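Local coordinates for protein alanine racemase (Acinetobacter baumannii, PDB 4QHR) that belongs to the alanine racemase family and pairs an N-terminal TIM-barrel domain with a C-terminal domain rich in beta strands, at residues A[273-277]-A[346-351]. Sequence-based numbering, arbitrary orientation.
Sequences YGDGY and RLSSRP
R350 and D275 show how a side-on salt bridge can tie two loops together. R350 CB lies 3.5 Å from D275 OD1, and CG, held anti to the backbone N (chi1 -179°), runs with CD past the same oxygen. The chain bends at chi3, which brings R350 NE to 2.9 Å from D275 OD1, which lies in the guanidinium plane, while R350 NH2 reaches D275 OD2 at 3.0 Å. Each nitrogen grips its own oxygen, yet both approach from above the carboxylate, whose plane is turned 44° from the guanidinium. G274 O lies over one guanidinium face. D275 OD2 also takes a salt bridge from R2 and a hydrogen bond from G272 N; R350 NH1 goes on to D303 and to E62 of the second subunit, so this charged network spans the dimer interface.

Beside it, S348 OG gives its proton to G274 O at 2.8 Å and, in an ST turn, accepts from R350 N at 3.0 Å. S348 N bonds to D275 O at 3.0 Å. G276 CA packs 3.8 Å from L347 CA: at positive phi (97°), with no CB to meet the L347 backbone, the glycine lets the chains come this close. Within the family's C-terminal domain, the contact thus joins the loop after strand 264-269 to the link between helix 340-345 and strand 352-355, with L347 and P351 packing on strands 4-8 and 234-246.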
# COMPACT_ATOMS: atom_id res chain seq x y z
N TYR A 273 1.64 6.37 5.93
CA TYR A 273 1.91 5.27 5.04
C TYR A 273 1.19 4.02 5.43
O TYR A 273 1.07 3.15 4.60
CB TYR A 273 3.41 5.01 4.78
CG TYR A 273 4.18 4.64 6.03
CD1 TYR A 273 4.15 3.37 6.55
CD2 TYR A 273 4.98 5.59 6.66
CE1 TYR A 273 4.89 3.04 7.70
CE2 TYR A 273 5.72 5.29 7.76
CZ TYR A 273 5.64 4.04 8.30
OH TYR A 273 6.38 3.83 9.47
N GLY A 274 0.68 3.96 6.67
CA GLY A 274 -0.19 2.87 7.11
C GLY A 274 -1.56 2.89 6.47
O GLY A 274 -2.30 1.88 6.54
N ASP A 275 -1.92 4.04 5.87
CA ASP A 275 -3.10 4.14 5.02
C ASP A 275 -2.80 3.97 3.54
O ASP A 275 -3.72 3.87 2.74
CB ASP A 275 -3.74 5.48 5.19
CG ASP A 275 -4.06 5.75 6.58
OD1 ASP A 275 -5.12 5.22 6.99
OD2 ASP A 275 -3.23 6.44 7.26
N GLY A 276 -1.53 3.92 3.21
CA GLY A 276 -1.09 3.87 1.82
C GLY A 276 -0.70 5.23 1.26
O GLY A 276 -0.41 5.32 0.08
N TYR A 277 -0.64 6.28 2.08
CA TYR A 277 -0.05 7.52 1.62
C TYR A 277 1.49 7.37 1.59
O TYR A 277 2.04 6.91 2.58
CB TYR A 277 -0.44 8.65 2.56
CG TYR A 277 -0.07 10.03 2.04
CD1 TYR A 277 -0.77 10.62 1.00
CD2 TYR A 277 0.96 10.73 2.58
CE1 TYR A 277 -0.45 11.89 0.52
CE2 TYR A 277 1.29 12.01 2.14
CZ TYR A 277 0.59 12.58 1.10
OH TYR A 277 0.94 13.85 0.66
N ARG A 346 -1.67 0.83 -3.98
CA ARG A 346 -1.01 0.44 -2.72
C ARG A 346 -1.57 1.19 -1.49
O ARG A 346 -0.85 1.57 -0.59
CB ARG A 346 0.47 0.59 -2.87
CG ARG A 346 1.11 -0.53 -3.75
CD ARG A 346 2.59 -0.38 -3.79
NE ARG A 346 3.26 -0.55 -2.46
CZ ARG A 346 4.44 -0.01 -2.14
NH1 ARG A 346 5.09 0.77 -3.02
NH2 ARG A 346 4.99 -0.21 -0.95
N LEU A 347 -2.88 1.42 -1.49
CA LEU A 347 -3.60 1.93 -0.33
C LEU A 347 -3.93 0.76 0.59
O LEU A 347 -4.16 -0.38 0.14
CB LEU A 347 -4.90 2.58 -0.76
CG LEU A 347 -4.74 3.79 -1.66
CD1 LEU A 347 -6.04 4.13 -2.27
CD2 LEU A 347 -4.17 4.96 -0.89
N SER A 348 -4.02 1.01 1.86
CA SER A 348 -4.30 -0.07 2.75
C SER A 348 -5.82 -0.16 2.94
O SER A 348 -6.58 0.62 2.39
CB SER A 348 -3.60 0.20 4.10
OG SER A 348 -4.36 1.07 4.90
N SER A 349 -6.23 -1.10 3.79
CA SER A 349 -7.65 -1.27 4.10
C SER A 349 -8.12 -0.27 5.16
O SER A 349 -9.30 -0.21 5.42
CB SER A 349 -7.98 -2.69 4.61
OG SER A 349 -7.24 -2.92 5.81
N ARG A 350 -7.25 0.56 5.73
CA ARG A 350 -7.68 1.44 6.84
C ARG A 350 -8.67 2.54 6.37
O ARG A 350 -9.76 2.68 6.98
CB ARG A 350 -6.48 2.01 7.57
CG ARG A 350 -6.91 2.90 8.72
CD ARG A 350 -5.84 2.89 9.79
NE ARG A 350 -4.67 3.62 9.31
CZ ARG A 350 -3.53 3.77 9.97
NH1 ARG A 350 -3.32 3.17 11.11
NH2 ARG A 350 -2.58 4.49 9.42
N PRO A 351 -8.35 3.28 5.29
CA PRO A 351 -9.36 4.25 4.83
C PRO A 351 -10.74 3.67 4.51
O PRO A 351 -10.84 2.61 3.94
CB PRO A 351 -8.71 4.85 3.55
CG PRO A 351 -7.24 4.70 3.82
CD PRO A 351 -7.14 3.36 4.46